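Local coordinates for protein lipocalin AI-4 (Rhodnius prolixus, PDB 5HA0) that probably binds cysteinyl leukotrienes, here holding leukotriene D4 inside its lipocalin barrel, at residues G29-T34 against F126-S131; P42-K47 against N59-D64. All coordinates share one frame; numbering follows the deposited sequence.

Interaction 1. Residues G29-T34 against F126-S131. With LTD ((5~{S},6~{R},7~{E},9~{E},11~{Z},14~{Z})-6-[(2~{R})-2-azanyl-3-(2-hydroxy-2-oxoethylamino)-3-oxidanylidene-propyl]sulfanyl-5-oxidanyl-icosa-7,9,11,14-tetraenoic acid), chain B.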
loop_
_atom_site.group_PDB
_atom_site.type_symbol
_atom_site.label_atom_id
_atom_site.label_comp_id
_atom_site.label_asym_id
_atom_site.label_seq_id
_atom_site.Cartn_x
_atom_site.Cartn_y
_atom_site.Cartn_z
ATOM N N GLY A 29 -11.443 -4.313 -8.036
ATOM C CA GLY A 29 -12.080 -4.885 -6.862
ATOM C C GLY A 29 -11.687 -4.228 -5.548
ATOM O O GLY A 29 -11.182 -3.109 -5.518
ATOM N N ASP A 30 -11.954 -4.936 -4.454
ATOM C CA ASP A 30 -11.712 -4.428 -3.106
ATOM C C ASP A 30 -10.516 -5.114 -2.486
ATOM O O ASP A 30 -10.300 -6.295 -2.724
ATOM C CB ASP A 30 -12.921 -4.657 -2.203
ATOM C CG ASP A 30 -14.119 -3.831 -2.597
ATOM O OD1 ASP A 30 -13.938 -2.825 -3.312
ATOM O OD2 ASP A 30 -15.235 -4.183 -2.162
ATOM N N TRP A 31 -9.787 -4.376 -1.661
ATOM C CA TRP A 31 -8.642 -4.919 -0.921
ATOM C C TRP A 31 -8.758 -4.506 0.534
ATOM O O TRP A 31 -8.864 -3.314 0.825
ATOM C CB TRP A 31 -7.310 -4.396 -1.463
ATOM C CG TRP A 31 -6.802 -4.998 -2.758
ATOM C CD1 TRP A 31 -6.758 -4.388 -3.988
ATOM C CD2 TRP A 31 -6.211 -6.292 -2.937
ATOM N NE1 TRP A 31 -6.202 -5.227 -4.915
ATOM C CE2 TRP A 31 -5.855 -6.403 -4.299
ATOM C CE3 TRP A 31 -5.960 -7.371 -2.083
ATOM C CZ2 TRP A 31 -5.256 -7.549 -4.828
ATOM C CZ3 TRP A 31 -5.368 -8.511 -2.606
ATOM C CH2 TRP A 31 -5.017 -8.588 -3.967
ATOM N N TYR A 32 -8.717 -5.475 1.448
ATOM C CA TYR A 32 -8.722 -5.163 2.874
ATOM C C TYR A 32 -7.308 -5.113 3.424
ATOM O O TYR A 32 -6.517 -6.016 3.189
ATOM C CB TYR A 32 -9.525 -6.207 3.656
ATOM C CG TYR A 32 -10.994 -6.236 3.289
ATOM C CD1 TYR A 32 -11.441 -6.959 2.183
ATOM C CD2 TYR A 32 -11.935 -5.540 4.040
ATOM C CE1 TYR A 32 -12.782 -6.983 1.837
ATOM C CE2 TYR A 32 -13.276 -5.562 3.711
ATOM C CZ TYR A 32 -13.693 -6.287 2.610
ATOM O OH TYR A 32 -15.027 -6.303 2.272
ATOM N N LEU A 33 -6.988 -4.067 4.176
ATOM C CA LEU A 33 -5.669 -3.970 4.798
ATOM C C LEU A 33 -5.682 -4.737 6.106
ATOM O O LEU A 33 -6.155 -4.231 7.118
ATOM C CB LEU A 33 -5.297 -2.503 5.019
ATOM C CG LEU A 33 -3.953 -2.206 5.686
ATOM C CD1 LEU A 33 -2.820 -2.988 5.052
ATOM C CD2 LEU A 33 -3.648 -0.714 5.631
ATOM N N THR A 34 -5.171 -5.962 6.081
ATOM C CA THR A 34 -5.357 -6.841 7.235
ATOM C C THR A 34 -4.155 -6.871 8.187
ATOM O O THR A 34 -4.332 -7.169 9.360
ATOM C CB THR A 34 -5.680 -8.300 6.798
ATOM O OG1 THR A 34 -4.611 -8.821 5.989
ATOM C CG2 THR A 34 -6.999 -8.360 6.009
ATOM N N PHE A 126 -2.415 -6.784 2.130
ATOM C CA PHE A 126 -3.801 -6.687 1.704
ATOM C C PHE A 126 -4.365 -8.051 1.361
ATOM O O PHE A 126 -3.656 -8.922 0.856
ATOM C CB PHE A 126 -3.917 -5.756 0.493
ATOM C CG PHE A 126 -3.635 -4.316 0.805
ATOM C CD1 PHE A 126 -2.335 -3.828 0.800
ATOM C CD2 PHE A 126 -4.674 -3.451 1.095
ATOM C CE1 PHE A 126 -2.077 -2.503 1.094
ATOM C CE2 PHE A 126 -4.418 -2.122 1.389
ATOM C CZ PHE A 126 -3.121 -1.648 1.372
ATOM N N ASN A 127 -5.649 -8.230 1.654
ATOM C CA ASN A 127 -6.347 -9.478 1.393
ATOM C C ASN A 127 -7.672 -9.206 0.693
ATOM O O ASN A 127 -8.331 -8.203 0.977
ATOM C CB ASN A 127 -6.582 -10.235 2.712
ATOM C CG ASN A 127 -5.519 -11.273 2.977
ATOM O OD1 ASN A 127 -5.419 -12.253 2.242
ATOM N ND2 ASN A 127 -4.730 -11.078 4.042
ATOM N N ARG A 128 -8.085 -10.086 -0.210
ATOM C CA ARG A 128 -9.391 -9.915 -0.835
ATOM C C ARG A 128 -10.546 -10.157 0.148
ATOM O O ARG A 128 -11.649 -9.653 -0.064
ATOM C CB ARG A 128 -9.532 -10.839 -2.048
ATOM C CG ARG A 128 -8.625 -10.469 -3.227
ATOM C CD ARG A 128 -8.896 -9.057 -3.745
ATOM N NE ARG A 128 -8.227 -8.823 -5.026
ATOM C CZ ARG A 128 -8.414 -7.748 -5.788
ATOM N NH1 ARG A 128 -9.252 -6.789 -5.409
ATOM N NH2 ARG A 128 -7.771 -7.633 -6.943
ATOM N N GLN A 129 -10.300 -10.948 1.190
ATOM C CA GLN A 129 -11.304 -11.190 2.218
ATOM C C GLN A 129 -10.886 -10.515 3.513
ATOM O O GLN A 129 -9.712 -10.522 3.864
ATOM C CB GLN A 129 -11.484 -12.688 2.462
ATOM C CG GLN A 129 -11.891 -13.487 1.234
ATOM C CD GLN A 129 -11.718 -14.984 1.435
ATOM O OE1 GLN A 129 -10.801 -15.596 0.883
ATOM N NE2 GLN A 129 -12.596 -15.579 2.237
ATOM N N SER A 130 -11.853 -9.977 4.255
ATOM C CA SER A 130 -11.535 -9.332 5.525
ATOM C C SER A 130 -10.962 -10.321 6.533
ATOM O O SER A 130 -10.264 -9.928 7.464
ATOM C CB SER A 130 -12.777 -8.644 6.097
ATOM O OG SER A 130 -13.766 -9.586 6.483
ATOM N N SER A 131 -11.256 -11.601 6.327
ATOM C CA SER A 131 -10.776 -12.672 7.194
ATOM C C SER A 131 -9.404 -13.195 6.790
ATOM O O SER A 131 -8.871 -14.092 7.440
ATOM C CB SER A 131 -11.770 -13.822 7.196
ATOM O OG SER A 131 -11.971 -14.325 5.885
HETATM O O2 LTD B . 2.401 3.777 5.339
HETATM C C1 LTD B . 2.172 3.654 6.559
HETATM O O1 LTD B . 1.348 2.821 7.002
HETATM C C2 LTD B . 2.920 4.535 7.524
HETATM C C3 LTD B . 1.984 5.583 8.116
HETATM C C4 LTD B . 1.120 6.232 7.038
HETATM C C5 LTD B . 0.341 7.399 7.628
HETATM O O3 LTD B . -0.658 6.920 8.533
HETATM C C6 LTD B . -0.318 8.246 6.546
HETATM C C7 LTD B . -1.344 7.457 5.753
HETATM C C8 LTD B . -1.200 7.227 4.440
HETATM C C9 LTD B . -2.216 6.480 3.693
HETATM C C10 LTD B . -2.206 6.353 2.363
HETATM C C11 LTD B . -3.286 5.599 1.722
HETATM C C12 LTD B . -3.423 5.369 0.411
HETATM C C13 LTD B . -2.462 5.833 -0.659
HETATM C C14 LTD B . -1.250 4.920 -0.710
HETATM C C15 LTD B . -1.234 3.722 -1.301
HETATM C C16 LTD B . -2.436 3.132 -2.004
HETATM C C17 LTD B . -2.598 1.658 -1.647
HETATM C C18 LTD B . -3.640 1.011 -2.553
HETATM C C19 LTD B . -4.037 -0.377 -2.074
HETATM C C20 LTD B . -5.053 -0.991 -3.016
HETATM O O32 LTD B . -6.916 8.110 6.959
HETATM C C21 LTD B . -5.775 8.561 6.743
HETATM O O31 LTD B . -4.762 7.836 6.690
HETATM C CA3 LTD B . -5.593 10.040 6.534
HETATM N N3 LTD B . -4.187 10.375 6.374
HETATM C C22 LTD B . -3.768 11.602 6.679
HETATM O O33 LTD B . -4.534 12.459 7.086
HETATM C CA2 LTD B . -2.314 11.943 6.504
HETATM C CB2 LTD B . -1.497 10.750 6.015
HETATM S SG2 LTD B . -1.104 9.644 7.381
HETATM N N2 LTD B . -1.785 12.423 7.795
HETATM O O HOH W 1 -12.324 -8.362 -2.156
#
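W31 and R128 form the signature pair of the lipocalin fold, in which the tryptophan of the G-x-W motif on the first strand, here G29-D30-W31, is stacked by an arginine that follows the last barrel strand. The guanidinium stacks on the indole, planes 18° apart, in a cation-pi contact with R128 CZ 3.7 Å from the centroid of the W31 six-membered ring. A bend at chi2 (-60°) brings the arginine chain back over that ring, which R128 CD meets through a CH-pi contact. W31 NE1 and R128 NE donate hydrogen bonds to the backbone oxygens of F26 and Y102, respectively.

Backbone pairing closes the barrel: Y32 and N127 form an antiparallel hydrogen-bonded pair, with Y32 N to N127 O and N127 N to Y32 O both 2.8 Å. Next to it, L33 and F126 are a non-hydrogen-bonded pair. L33 CD1 sits over one face of the F126 ring, and leukotriene C19 over the other, 3.8 Å from F126 CZ. On the outer side, S130 CB lies over the Y32 ring.

N127 ND2 reaches T34 OG1 at 3.0 Å. R128 NH1 donates to D30 O at 2.9 Å from above the carbonyl plane, and also to T28 O.

Interaction 2. Residues P42-K47 against N59-D64; sequences PVRCEK and NGKNGD. With LTD ((5~{S},6~{R},7~{E},9~{E},11~{Z},14~{Z})-6-[(2~{R})-2-azanyl-3-(2-hydroxy-2-oxoethylamino)-3-oxidanylidene-propyl]sulfanyl-5-oxidanyl-icosa-7,9,11,14-tetraenoic acid), chain B.
N59 reaches across to the backbone on both sides of E46, joining the mouth ends of two neighbouring strands of the lipocalin barrel. N59 ND2 donates to C45 O (2.9 Å), while N59 OD1 accepts from K47 N (2.8 Å) in the plane of the amide carbonyl. With CG set between the backbone N and the carbonyl carbon (chi1 54°), the amide grips the main chain on either side of E46 with one donor and one acceptor, much as a strand pair would. C45 itself is tied to C155 by a disulfide.

Beyond G60 the chain turns to the ligand, and K61 N donates to leukotriene O32 at 2.8 Å. The K61 side chain then runs fully extended beyond CG. K61 CB passes leukotriene O32 at 3.8 Å. K61 CG lies over one face of the R44 guanidinium, 3.6 Å from R44 NH2. CD packs beside the glycyl carboxylate of the ligand, and K61 CE sits 3.4 Å from leukotriene O31. At the tip, K61 NZ bonds the ligand hydroxyl, leukotriene O3, at 2.9 Å and has a long, weak ion pair with E40.

R44 is held within its own segment, by E46: R44 NH1 forms a salt bridge with E46 OE2 at 2.7 Å, nearly in the guanidinium plane. Water 2 links the same nitrogen to N59 O.

E46 thus already takes up the charge of R44, whose part at K61 is to pack over CG. It is K61, through its backbone N-H to O32 and its nearby ammonium, that would probably favour an anionic glycyl carboxylate.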
loop_
_atom_site.group_PDB
_atom_site.type_symbol
_atom_site.label_atom_id
_atom_site.label_comp_id
_atom_site.label_asym_id
_atom_site.label_seq_id
_atom_site.Cartn_x
_atom_site.Cartn_y
_atom_site.Cartn_z
ATOM N N PRO A 42 -6.154 2.717 18.071
ATOM C CA PRO A 42 -6.715 1.363 17.953
ATOM C C PRO A 42 -6.633 0.848 16.533
ATOM O O PRO A 42 -6.678 1.646 15.596
ATOM C CB PRO A 42 -8.170 1.562 18.354
ATOM C CG PRO A 42 -8.473 2.951 17.865
ATOM C CD PRO A 42 -7.207 3.747 18.093
ATOM N N VAL A 43 -6.498 -0.460 16.353
ATOM C CA VAL A 43 -6.473 -0.975 14.997
ATOM C C VAL A 43 -7.862 -0.873 14.358
ATOM O O VAL A 43 -8.900 -0.861 15.034
ATOM C CB VAL A 43 -5.935 -2.439 14.916
ATOM C CG1 VAL A 43 -4.487 -2.493 15.402
ATOM C CG2 VAL A 43 -6.791 -3.393 15.710
ATOM N N ARG A 44 -7.846 -0.783 13.036
ATOM C CA ARG A 44 -9.028 -0.531 12.228
ATOM C C ARG A 44 -9.042 -1.501 11.060
ATOM O O ARG A 44 -8.052 -2.189 10.806
ATOM C CB ARG A 44 -9.036 0.916 11.714
ATOM C CG ARG A 44 -9.166 1.975 12.802
ATOM C CD ARG A 44 -8.944 3.372 12.221
ATOM N NE ARG A 44 -7.568 3.536 11.751
ATOM C CZ ARG A 44 -7.195 3.579 10.474
ATOM N NH1 ARG A 44 -8.099 3.498 9.507
ATOM N NH2 ARG A 44 -5.911 3.718 10.157
ATOM N N CYS A 45 -10.162 -1.540 10.341
ATOM C CA CYS A 45 -10.236 -2.319 9.117
ATOM C C CYS A 45 -10.533 -1.418 7.928
ATOM O O CYS A 45 -11.679 -1.008 7.709
ATOM C CB CYS A 45 -11.294 -3.408 9.225
ATOM S SG CYS A 45 -11.341 -4.483 7.768
ATOM N N GLU A 46 -9.483 -1.112 7.183
ATOM C CA GLU A 46 -9.606 -0.287 5.985
ATOM C C GLU A 46 -9.898 -1.139 4.767
ATOM O O GLU A 46 -9.148 -2.062 4.448
ATOM C CB GLU A 46 -8.324 0.520 5.753
ATOM C CG GLU A 46 -8.038 1.527 6.850
ATOM C CD GLU A 46 -6.830 2.404 6.550
ATOM O OE1 GLU A 46 -5.989 2.006 5.726
ATOM O OE2 GLU A 46 -6.740 3.477 7.180
ATOM N N LYS A 47 -10.994 -0.820 4.092
ATOM C CA LYS A 47 -11.351 -1.449 2.831
ATOM C C LYS A 47 -11.033 -0.471 1.711
ATOM O O LYS A 47 -11.618 0.616 1.631
ATOM C CB LYS A 47 -12.828 -1.841 2.798
ATOM C CG LYS A 47 -13.274 -2.422 1.459
ATOM C CD LYS A 47 -14.676 -3.012 1.526
ATOM C CE LYS A 47 -15.706 -1.968 1.910
ATOM N NZ LYS A 47 -16.051 -1.072 0.777
ATOM N N ASN A 59 -11.884 3.851 3.775
ATOM C CA ASN A 59 -12.339 4.422 5.044
ATOM C C ASN A 59 -11.134 4.645 5.942
ATOM O O ASN A 59 -10.592 3.699 6.519
ATOM C CB ASN A 59 -13.374 3.520 5.731
ATOM C CG ASN A 59 -12.880 2.097 5.908
ATOM O OD1 ASN A 59 -12.414 1.479 4.960
ATOM N ND2 ASN A 59 -12.973 1.576 7.129
ATOM N N GLY A 60 -10.718 5.898 6.061
ATOM C CA GLY A 60 -9.486 6.219 6.757
ATOM C C GLY A 60 -9.714 6.502 8.227
ATOM O O GLY A 60 -10.782 6.211 8.768
ATOM N N LYS A 61 -8.702 7.075 8.868
ATOM C CA LYS A 61 -8.726 7.320 10.308
ATOM C C LYS A 61 -9.887 8.193 10.744
ATOM O O LYS A 61 -10.576 7.899 11.722
ATOM C CB LYS A 61 -7.417 7.970 10.751
ATOM C CG LYS A 61 -6.180 7.334 10.151
ATOM C CD LYS A 61 -4.938 8.101 10.555
ATOM C CE LYS A 61 -3.705 7.495 9.916
ATOM N NZ LYS A 61 -2.460 8.160 10.372
ATOM N N ASN A 62 -10.086 9.287 10.024
ATOM C CA ASN A 62 -11.181 10.191 10.326
ATOM C C ASN A 62 -11.888 10.606 9.051
ATOM O O ASN A 62 -11.721 11.726 8.568
ATOM C CB ASN A 62 -10.675 11.411 11.092
ATOM C CG ASN A 62 -10.828 11.256 12.593
ATOM O OD1 ASN A 62 -11.874 10.828 13.080
ATOM N ND2 ASN A 62 -9.780 11.598 13.335
ATOM N N GLY A 63 -12.668 9.679 8.506
ATOM C CA GLY A 63 -13.462 9.944 7.324
ATOM C C GLY A 63 -12.986 9.186 6.103
ATOM O O GLY A 63 -11.890 8.613 6.096
ATOM N N ASP A 64 -13.813 9.182 5.063
ATOM C CA ASP A 64 -13.442 8.577 3.794
ATOM C C ASP A 64 -12.297 9.344 3.145
ATOM O O ASP A 64 -12.187 10.567 3.286
ATOM C CB ASP A 64 -14.642 8.527 2.842
ATOM C CG ASP A 64 -15.574 7.357 3.129
ATOM O OD1 ASP A 64 -15.149 6.399 3.811
ATOM O OD2 ASP A 64 -16.732 7.392 2.662
HETATM O O2 LTD B . 2.401 3.777 5.339
HETATM C C1 LTD B . 2.172 3.654 6.559
HETATM O O1 LTD B . 1.348 2.821 7.002
HETATM C C2 LTD B . 2.920 4.535 7.524
HETATM C C3 LTD B . 1.984 5.583 8.116
HETATM C C4 LTD B . 1.120 6.232 7.038
HETATM C C5 LTD B . 0.341 7.399 7.628
HETATM O O3 LTD B . -0.658 6.920 8.533
HETATM C C6 LTD B . -0.318 8.246 6.546
HETATM C C7 LTD B . -1.344 7.457 5.753
HETATM C C8 LTD B . -1.200 7.227 4.440
HETATM C C9 LTD B . -2.216 6.480 3.693
HETATM C C10 LTD B . -2.206 6.353 2.363
HETATM C C11 LTD B . -3.286 5.599 1.722
HETATM C C12 LTD B . -3.423 5.369 0.411
HETATM C C13 LTD B . -2.462 5.833 -0.659
HETATM C C14 LTD B . -1.250 4.920 -0.710
HETATM C C15 LTD B . -1.234 3.722 -1.301
HETATM C C16 LTD B . -2.436 3.132 -2.004
HETATM C C17 LTD B . -2.598 1.658 -1.647
HETATM C C18 LTD B . -3.640 1.011 -2.553
HETATM C C19 LTD B . -4.037 -0.377 -2.074
HETATM C C20 LTD B . -5.053 -0.991 -3.016
HETATM O O32 LTD B . -6.916 8.110 6.959
HETATM C C21 LTD B . -5.775 8.561 6.743
HETATM O O31 LTD B . -4.762 7.836 6.690
HETATM C CA3 LTD B . -5.593 10.040 6.534
HETATM N N3 LTD B . -4.187 10.375 6.374
HETATM C C22 LTD B . -3.768 11.602 6.679
HETATM O O33 LTD B . -4.534 12.459 7.086
HETATM C CA2 LTD B . -2.314 11.943 6.504
HETATM C CB2 LTD B . -1.497 10.750 6.015
HETATM S SG2 LTD B . -1.104 9.644 7.381
HETATM N N2 LTD B . -1.785 12.423 7.795
HETATM O O HOH W 2 -10.833 2.977 9.229
#

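Overall arrangement
From the N terminus, the chain enters the barrel at 29-34, the first partner of interaction 1, and passes into 42-47. Interaction 2 closes a short loop within the hairpin of strands 46-51 and 55-60, against 59-64. Only after several further strands does 126-131 return to the first strand, so interaction 2 is nested inside the long loop that interaction 1 closes. The two meet where strands 30-36 and 46-51 lie side by side: L33 N probably bonds E46 O, and Y32 packs on C45 and K47. Both touch the leukotriene, interaction 1 at the tail end of its lipid chain and interaction 2 at its peptide head.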